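1-deoxy-D-xylulose 5-phosphate reductoisomerase (Zymomonas mobilis, PDB 1R0K) catalyses the NADPH-dependent rearrangement and reduction of 1-deoxy-D-xylulose 5-phosphate to 2-C-methyl-D-erythritol 4-phosphate, a divalent-metal-requiring step of isoprenoid biosynthesis. Local coordinates at residues P4-H18 and R30-D44. Sequence-based numbering, arbitrary orientation.
Sequences PRTVTVLGATGSIGH and RYQVIALTANRNVKD. With ACT (acetate ion), chain F.
R5 and Y31 begin a parallel ladder in which R5 N donates to R30 O and R5 O accepts from Q32 N; V7 continues it, with N to Q32 O and O to I34 N. The register then slips by one residue at a beta bulge. The extra amide, A35 N, is taken up by T8 OG1 (3.2 Å), a use for threonine inside a strand, before V9 N to A35 O and T37 N to V9 O restore the ladder. On one face of the pair the beta-branched V7 and V33 pack together, and L36 CD2 lies 3.7 Å from V9 CB. The R5 chain, extended beside Y31, has its guanidinium paired with D95, while one water joins R5 NH1 to Y31 OH.

Where the strands part, T37 serves the loop twice. Its O accepts an almost straight bond from A12 N (2.8 Å, 171°), and OG1, placed between its own N and carbonyl carbon (chi1 79°), takes G11 N at 2.9 Å. Glycine suits position 11, whose positive phi would press a CB against the preceding carbonyl.

Beyond, H18 NE2 donates to D44 OD2 from its syn side, 28° out of the carboxylate plane; the modelled 2.5 Å is very short, so its exact length is doubtful. A water bridges D44 OD1 to A12 O. An acetate, probably from the crystallisation liquor, has one oxygen that accepts from T13 OG1 (2.7 Å) and from the backbone N atoms of N39, R40 and N41; T13, R40 and N41 are predicted to bind NADPH. Strand 5-10, its glycine-rich turn, helix 15-25 and strand 31-38 form the beta-alpha-beta unit of a Rossmann dinucleotide-binding fold.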
ATOM      1  N   PRO B   4      -0.754  31.008   6.858  1.00 37.60           N
ATOM      2  CA  PRO B   4       0.377  30.231   6.336  1.00 34.70           C
ATOM      3  C   PRO B   4       1.029  29.349   7.398  1.00 31.45           C
ATOM      4  O   PRO B   4       1.165  29.751   8.552  1.00 30.67           O
ATOM      5  CB  PRO B   4       1.339  31.308   5.836  1.00 35.65           C
ATOM      6  CG  PRO B   4       0.432  32.449   5.498  1.00 36.86           C
ATOM      7  CD  PRO B   4      -0.527  32.448   6.656  1.00 37.20           C
ATOM      8  N   ARG B   5       1.431  28.148   7.000  1.00 27.72           N
ATOM      9  CA  ARG B   5       2.088  27.230   7.918  1.00 22.18           C
ATOM     10  C   ARG B   5       3.578  27.559   7.871  1.00 18.84           C
ATOM     11  O   ARG B   5       4.158  27.668   6.789  1.00 17.34           O
ATOM     12  CB  ARG B   5       1.855  25.788   7.473  1.00 22.16           C
ATOM     13  CG  ARG B   5       2.368  24.753   8.454  1.00 21.67           C
ATOM     14  CD  ARG B   5       2.242  23.347   7.887  1.00 21.24           C
ATOM     15  NE  ARG B   5       2.543  22.335   8.892  1.00 18.30           N
ATOM     16  CZ  ARG B   5       2.686  21.041   8.632  1.00 16.92           C
ATOM     17  NH1 ARG B   5       2.560  20.595   7.390  1.00 15.03           N
ATOM     18  NH2 ARG B   5       2.950  20.195   9.617  1.00 15.66           N
ATOM     19  N   THR B   6       4.195  27.721   9.037  1.00 15.39           N
ATOM     20  CA  THR B   6       5.613  28.057   9.106  1.00 15.59           C
ATOM     21  C   THR B   6       6.525  26.844   8.923  1.00 16.41           C
ATOM     22  O   THR B   6       6.289  25.780   9.503  1.00 14.96           O
ATOM     23  CB  THR B   6       5.952  28.746  10.445  1.00 16.32           C
ATOM     24  OG1 THR B   6       5.554  27.906  11.539  1.00 15.83           O
ATOM     25  CG2 THR B   6       5.221  30.078  10.550  1.00 18.21           C
ATOM     26  N   VAL B   7       7.569  27.015   8.120  1.00 13.73           N
ATOM     27  CA  VAL B   7       8.503  25.933   7.848  1.00 13.47           C
ATOM     28  C   VAL B   7       9.970  26.335   7.953  1.00 13.75           C
ATOM     29  O   VAL B   7      10.356  27.463   7.626  1.00 13.19           O
ATOM     30  CB  VAL B   7       8.280  25.347   6.439  1.00 13.65           C
ATOM     31  CG1 VAL B   7       6.862  24.834   6.305  1.00 12.47           C
ATOM     32  CG2 VAL B   7       8.561  26.407   5.380  1.00 16.51           C
ATOM     33  N   THR B   8      10.781  25.394   8.421  1.00 11.19           N
ATOM     34  CA  THR B   8      12.214  25.597   8.543  1.00 11.61           C
ATOM     35  C   THR B   8      12.903  24.411   7.897  1.00 12.44           C
ATOM     36  O   THR B   8      12.500  23.261   8.093  1.00 12.69           O
ATOM     37  CB  THR B   8      12.653  25.711  10.016  1.00 12.73           C
ATOM     38  OG1 THR B   8      12.364  27.028  10.496  1.00 12.41           O
ATOM     39  CG2 THR B   8      14.143  25.438  10.160  1.00 12.66           C
ATOM     40  N   VAL B   9      13.931  24.695   7.110  1.00 12.21           N
ATOM     41  CA  VAL B   9      14.673  23.641   6.444  1.00 13.45           C
ATOM     42  C   VAL B   9      16.119  23.654   6.918  1.00 13.87           C
ATOM     43  O   VAL B   9      16.877  24.581   6.625  1.00 11.73           O
ATOM     44  CB  VAL B   9      14.643  23.811   4.917  1.00 13.90           C
ATOM     45  CG1 VAL B   9      15.334  22.622   4.247  1.00 14.85           C
ATOM     46  CG2 VAL B   9      13.207  23.940   4.440  1.00 14.89           C
ATOM     47  N   LEU B  10      16.482  22.628   7.677  1.00 12.70           N
ATOM     48  CA  LEU B  10      17.841  22.487   8.183  1.00 14.47           C
ATOM     49  C   LEU B  10      18.585  21.677   7.120  1.00 15.32           C
ATOM     50  O   LEU B  10      18.296  20.501   6.923  1.00 15.01           O
ATOM     51  CB  LEU B  10      17.822  21.741   9.520  1.00 13.84           C
ATOM     52  CG  LEU B  10      16.882  22.335  10.575  1.00 15.15           C
ATOM     53  CD1 LEU B  10      16.899  21.456  11.811  1.00 14.70           C
ATOM     54  CD2 LEU B  10      17.316  23.771  10.922  1.00 13.63           C
ATOM     55  N   GLY B  11      19.532  22.316   6.436  1.00 15.63           N
ATOM     56  CA  GLY B  11      20.273  21.646   5.379  1.00 15.66           C
ATOM     57  C   GLY B  11      19.472  21.828   4.101  1.00 16.85           C
ATOM     58  O   GLY B  11      19.058  20.864   3.463  1.00 17.03           O
ATOM     59  N   ALA B  12      19.259  23.086   3.725  1.00 15.54           N
ATOM     60  CA  ALA B  12      18.459  23.419   2.556  1.00 15.03           C
ATOM     61  C   ALA B  12      19.179  23.432   1.216  1.00 15.73           C
ATOM     62  O   ALA B  12      18.543  23.635   0.186  1.00 15.72           O
ATOM     63  CB  ALA B  12      17.788  24.764   2.779  1.00 14.36           C
ATOM     64  N   THR B  13      20.490  23.209   1.217  1.00 16.14           N
ATOM     65  CA  THR B  13      21.251  23.246  -0.030  1.00 19.20           C
ATOM     66  C   THR B  13      21.664  21.888  -0.580  1.00 19.26           C
ATOM     67  O   THR B  13      22.192  21.799  -1.688  1.00 20.10           O
ATOM     68  CB  THR B  13      22.499  24.117   0.131  1.00 19.73           C
ATOM     69  OG1 THR B  13      23.276  23.630   1.228  1.00 18.52           O
ATOM     70  CG2 THR B  13      22.097  25.572   0.401  1.00 21.97           C
ATOM     71  N   GLY B  14      21.433  20.831   0.192  1.00 19.02           N
ATOM     72  CA  GLY B  14      21.769  19.499  -0.278  1.00 17.77           C
ATOM     73  C   GLY B  14      20.656  19.049  -1.209  1.00 16.76           C
ATOM     74  O   GLY B  14      19.781  19.850  -1.533  1.00 15.90           O
ATOM     75  N   SER B  15      20.667  17.791  -1.640  1.00 15.69           N
ATOM     76  CA  SER B  15      19.623  17.304  -2.542  1.00 16.76           C
ATOM     77  C   SER B  15      18.245  17.300  -1.880  1.00 15.94           C
ATOM     78  O   SER B  15      17.258  17.702  -2.495  1.00 16.51           O
ATOM     79  CB  SER B  15      19.960  15.896  -3.052  1.00 17.04           C
ATOM     80  OG  SER B  15      20.135  14.993  -1.979  1.00 24.06           O
ATOM     81  N   ILE B  16      18.172  16.843  -0.632  1.00 15.97           N
ATOM     82  CA  ILE B  16      16.891  16.820   0.077  1.00 14.77           C
ATOM     83  C   ILE B  16      16.370  18.249   0.238  1.00 13.28           C
ATOM     84  O   ILE B  16      15.193  18.521   0.005  1.00 13.77           O
ATOM     85  CB  ILE B  16      17.029  16.176   1.481  1.00 16.88           C
ATOM     86  CG1 ILE B  16      17.391  14.691   1.350  1.00 17.71           C
ATOM     87  CG2 ILE B  16      15.727  16.354   2.270  1.00 16.13           C
ATOM     88  CD1 ILE B  16      16.294  13.823   0.751  1.00 19.27           C
ATOM     89  N   GLY B  17      17.259  19.157   0.633  1.00 12.48           N
ATOM     90  CA  GLY B  17      16.879  20.547   0.819  1.00 13.64           C
ATOM     91  C   GLY B  17      16.355  21.183  -0.453  1.00 13.78           C
ATOM     92  O   GLY B  17      15.368  21.917  -0.430  1.00 15.45           O
ATOM     93  N   HIS B  18      17.027  20.911  -1.566  1.00 14.12           N
ATOM     94  CA  HIS B  18      16.605  21.448  -2.852  1.00 15.64           C
ATOM     95  C   HIS B  18      15.222  20.928  -3.220  1.00 13.42           C
ATOM     96  O   HIS B  18      14.367  21.687  -3.674  1.00 11.37           O
ATOM     97  CB  HIS B  18      17.606  21.062  -3.940  1.00 20.25           C
ATOM     98  CG  HIS B  18      18.813  21.944  -3.987  1.00 26.62           C
ATOM     99  ND1 HIS B  18      19.944  21.619  -4.704  1.00 31.39           N
ATOM    100  CD2 HIS B  18      19.059  23.152  -3.426  1.00 30.66           C
ATOM    101  CE1 HIS B  18      20.835  22.588  -4.583  1.00 33.19           C
ATOM    102  NE2 HIS B  18      20.322  23.530  -3.812  1.00 31.71           N
ATOM    103  N   ARG B  30       0.913  28.848   0.959  1.00 22.00           N
ATOM    104  CA  ARG B  30       0.583  27.877   2.003  1.00 21.85           C
ATOM    105  C   ARG B  30       1.671  27.782   3.073  1.00 20.88           C
ATOM    106  O   ARG B  30       1.401  27.408   4.216  1.00 18.61           O
ATOM    107  CB  ARG B  30       0.376  26.490   1.379  1.00 24.78           C
ATOM    108  CG  ARG B  30      -0.912  26.330   0.576  1.00 30.49           C
ATOM    109  CD  ARG B  30      -0.867  25.091  -0.322  1.00 32.06           C
ATOM    110  NE  ARG B  30      -0.431  23.894   0.395  1.00 35.29           N
ATOM    111  CZ  ARG B  30      -0.147  22.728  -0.185  1.00 37.00           C
ATOM    112  NH1 ARG B  30      -0.253  22.588  -1.503  1.00 34.45           N
ATOM    113  NH2 ARG B  30       0.256  21.699   0.554  1.00 34.48           N
ATOM    114  N   TYR B  31       2.899  28.128   2.698  1.00 20.22           N
ATOM    115  CA  TYR B  31       4.024  28.047   3.617  1.00 19.40           C
ATOM    116  C   TYR B  31       4.821  29.326   3.791  1.00 19.49           C
ATOM    117  O   TYR B  31       5.095  30.039   2.828  1.00 20.78           O
ATOM    118  CB  TYR B  31       4.979  26.942   3.162  1.00 18.97           C
ATOM    119  CG  TYR B  31       4.305  25.605   3.004  1.00 21.04           C
ATOM    120  CD1 TYR B  31       4.107  25.049   1.742  1.00 20.10           C
ATOM    121  CD2 TYR B  31       3.834  24.910   4.116  1.00 18.52           C
ATOM    122  CE1 TYR B  31       3.450  23.833   1.588  1.00 20.70           C
ATOM    123  CE2 TYR B  31       3.177  23.691   3.973  1.00 21.10           C
ATOM    124  CZ  TYR B  31       2.988  23.159   2.707  1.00 20.29           C
ATOM    125  OH  TYR B  31       2.328  21.957   2.565  1.00 20.63           O
ATOM    126  N   GLN B  32       5.206  29.587   5.036  1.00 19.13           N
ATOM    127  CA  GLN B  32       6.006  30.751   5.393  1.00 19.76           C
ATOM    128  C   GLN B  32       7.348  30.252   5.925  1.00 18.49           C
ATOM    129  O   GLN B  32       7.415  29.600   6.967  1.00 16.90           O
ATOM    130  CB  GLN B  32       5.294  31.575   6.466  1.00 22.81           C
ATOM    131  CG  GLN B  32       6.214  32.523   7.218  1.00 29.84           C
ATOM    132  CD  GLN B  32       5.454  33.500   8.092  1.00 33.17           C
ATOM    133  OE1 GLN B  32       4.554  33.115   8.844  1.00 34.18           O
ATOM    134  NE2 GLN B  32       5.819  34.774   8.003  1.00 36.64           N
ATOM    135  N   VAL B  33       8.417  30.557   5.200  1.00 17.15           N
ATOM    136  CA  VAL B  33       9.743  30.116   5.593  1.00 17.44           C
ATOM    137  C   VAL B  33      10.324  30.907   6.756  1.00 18.32           C
ATOM    138  O   VAL B  33      10.456  32.127   6.686  1.00 17.91           O
ATOM    139  CB  VAL B  33      10.716  30.202   4.412  1.00 17.88           C
ATOM    140  CG1 VAL B  33      12.101  29.750   4.842  1.00 15.85           C
ATOM    141  CG2 VAL B  33      10.211  29.338   3.270  1.00 18.21           C
ATOM    142  N   ILE B  34      10.671  30.200   7.825  1.00 15.99           N
ATOM    143  CA  ILE B  34      11.266  30.830   8.990  1.00 16.88           C
ATOM    144  C   ILE B  34      12.779  30.841   8.804  1.00 16.28           C
ATOM    145  O   ILE B  34      13.365  31.870   8.477  1.00 16.72           O
ATOM    146  CB  ILE B  34      10.918  30.064  10.289  1.00 18.49           C
ATOM    147  CG1 ILE B  34       9.399  30.020  10.480  1.00 20.27           C
ATOM    148  CG2 ILE B  34      11.567  30.748  11.490  1.00 19.52           C
ATOM    149  CD1 ILE B  34       8.747  31.383  10.580  1.00 23.60           C
ATOM    150  N   ALA B  35      13.414  29.692   8.994  1.00 14.92           N
ATOM    151  CA  ALA B  35      14.858  29.619   8.837  1.00 14.45           C
ATOM    152  C   ALA B  35      15.303  28.602   7.802  1.00 14.28           C
ATOM    153  O   ALA B  35      14.644  27.588   7.574  1.00 13.58           O
ATOM    154  CB  ALA B  35      15.512  29.305  10.172  1.00 13.62           C
ATOM    155  N   LEU B  36      16.426  28.902   7.162  1.00 14.63           N
ATOM    156  CA  LEU B  36      17.033  28.006   6.192  1.00 13.65           C
ATOM    157  C   LEU B  36      18.484  27.934   6.628  1.00 14.39           C
ATOM    158  O   LEU B  36      19.053  28.941   7.044  1.00 15.03           O
ATOM    159  CB  LEU B  36      16.958  28.577   4.774  1.00 14.20           C
ATOM    160  CG  LEU B  36      15.590  28.765   4.120  1.00 14.50           C
ATOM    161  CD1 LEU B  36      15.807  29.198   2.673  1.00 14.23           C
ATOM    162  CD2 LEU B  36      14.780  27.466   4.172  1.00 11.50           C
ATOM    163  N   THR B  37      19.085  26.754   6.561  1.00 14.37           N
ATOM    164  CA  THR B  37      20.480  26.636   6.953  1.00 15.16           C
ATOM    165  C   THR B  37      21.236  25.848   5.904  1.00 17.25           C
ATOM    166  O   THR B  37      20.647  25.081   5.146  1.00 16.07           O
ATOM    167  CB  THR B  37      20.646  25.905   8.296  1.00 15.91           C
ATOM    168  OG1 THR B  37      20.530  24.491   8.091  1.00 13.94           O
ATOM    169  CG2 THR B  37      19.591  26.368   9.287  1.00 13.27           C
ATOM    170  N   ALA B  38      22.546  26.056   5.860  1.00 18.40           N
ATOM    171  CA  ALA B  38      23.404  25.345   4.927  1.00 19.74           C
ATOM    172  C   ALA B  38      24.717  25.089   5.651  1.00 21.60           C
ATOM    173  O   ALA B  38      24.904  25.541   6.780  1.00 19.99           O
ATOM    174  CB  ALA B  38      23.634  26.179   3.672  1.00 18.72           C
ATOM    175  N   ASN B  39      25.619  24.356   5.012  1.00 24.45           N
ATOM    176  CA  ASN B  39      26.907  24.052   5.617  1.00 27.19           C
ATOM    177  C   ASN B  39      27.985  25.001   5.100  1.00 28.37           C
ATOM    178  O   ASN B  39      28.565  25.765   5.869  1.00 28.44           O
ATOM    179  CB  ASN B  39      27.296  22.603   5.319  1.00 27.80           C
ATOM    180  CG  ASN B  39      28.565  22.182   6.032  1.00 30.71           C
ATOM    181  OD1 ASN B  39      28.678  22.317   7.250  1.00 30.64           O
ATOM    182  ND2 ASN B  39      29.527  21.662   5.277  1.00 31.78           N
ATOM    183  N   ARG B  40      28.241  24.958   3.795  1.00 28.10           N
ATOM    184  CA  ARG B  40      29.255  25.820   3.197  1.00 27.82           C
ATOM    185  C   ARG B  40      28.803  26.562   1.939  1.00 28.03           C
ATOM    186  O   ARG B  40      29.503  27.458   1.475  1.00 28.36           O
ATOM    187  CB  ARG B  40      30.518  25.005   2.876  1.00 28.21           C
ATOM    188  CG  ARG B  40      31.296  24.535   4.103  1.00 28.66           C
ATOM    189  CD  ARG B  40      32.518  23.722   3.697  1.00 30.86           C
ATOM    190  NE  ARG B  40      33.438  24.477   2.843  1.00 29.96           N
ATOM    191  CZ  ARG B  40      34.213  25.472   3.265  1.00 28.18           C
ATOM    192  NH1 ARG B  40      34.191  25.844   4.538  1.00 27.95           N
ATOM    193  NH2 ARG B  40      35.017  26.095   2.413  1.00 26.66           N
ATOM    194  N   ASN B  41      27.642  26.209   1.392  1.00 27.51           N
ATOM    195  CA  ASN B  41      27.159  26.864   0.177  1.00 28.22           C
ATOM    196  C   ASN B  41      26.379  28.144   0.454  1.00 27.89           C
ATOM    197  O   ASN B  41      25.149  28.166   0.398  1.00 25.45           O
ATOM    198  CB  ASN B  41      26.282  25.912  -0.639  1.00 31.06           C
ATOM    199  CG  ASN B  41      26.025  26.423  -2.050  1.00 33.61           C
ATOM    200  OD1 ASN B  41      25.710  27.599  -2.255  1.00 34.31           O
ATOM    201  ND2 ASN B  41      26.154  25.537  -3.030  1.00 37.32           N
ATOM    202  N   VAL B  42      27.112  29.214   0.736  1.00 27.89           N
ATOM    203  CA  VAL B  42      26.517  30.511   1.026  1.00 27.78           C
ATOM    204  C   VAL B  42      25.646  31.014  -0.124  1.00 27.23           C
ATOM    205  O   VAL B  42      24.529  31.489   0.090  1.00 26.83           O
ATOM    206  CB  VAL B  42      27.616  31.560   1.313  1.00 27.27           C
ATOM    207  CG1 VAL B  42      26.990  32.914   1.583  1.00 27.73           C
ATOM    208  CG2 VAL B  42      28.460  31.115   2.493  1.00 27.73           C
ATOM    209  N   LYS B  43      26.161  30.909  -1.345  1.00 27.65           N
ATOM    210  CA  LYS B  43      25.438  31.371  -2.526  1.00 28.23           C
ATOM    211  C   LYS B  43      24.033  30.790  -2.610  1.00 26.34           C
ATOM    212  O   LYS B  43      23.044  31.521  -2.688  1.00 25.27           O
ATOM    213  CB  LYS B  43      26.218  31.008  -3.795  1.00 29.44           C
ATOM    214  CG  LYS B  43      25.499  31.366  -5.092  1.00 33.35           C
ATOM    215  CD  LYS B  43      25.181  32.854  -5.171  1.00 34.77           C
ATOM    216  CE  LYS B  43      24.441  33.197  -6.458  1.00 36.43           C
ATOM    217  NZ  LYS B  43      25.226  32.848  -7.675  1.00 36.64           N
ATOM    218  N   ASP B  44      23.959  29.467  -2.604  1.00 26.10           N
ATOM    219  CA  ASP B  44      22.689  28.768  -2.683  1.00 26.51           C
ATOM    220  C   ASP B  44      21.791  29.131  -1.502  1.00 24.98           C
ATOM    221  O   ASP B  44      20.605  29.410  -1.682  1.00 25.37           O
ATOM    222  CB  ASP B  44      22.948  27.262  -2.727  1.00 29.85           C
ATOM    223  CG  ASP B  44      21.676  26.447  -2.790  1.00 35.00           C
ATOM    224  OD1 ASP B  44      20.590  27.024  -3.024  1.00 37.57           O
ATOM    225  OD2 ASP B  44      21.770  25.214  -2.613  1.00 39.22           O
TER
HETATM  226  C   ACT F1302      26.413  22.567   1.863  1.00 44.93           C
HETATM  227  O   ACT F1302      25.826  23.689   2.181  1.00 45.03           O
HETATM  228  OXT ACT F1302      27.659  22.320   1.962  1.00 46.11           O
HETATM  229  CH3 ACT F1302      25.636  21.408   1.326  1.00 45.02           C
HETATM  230  O   HOH W   1       1.037  21.539   5.099  1.00 24.56           O
HETATM  231  O   HOH W   2      18.299  25.730  -1.950  1.00 39.43           O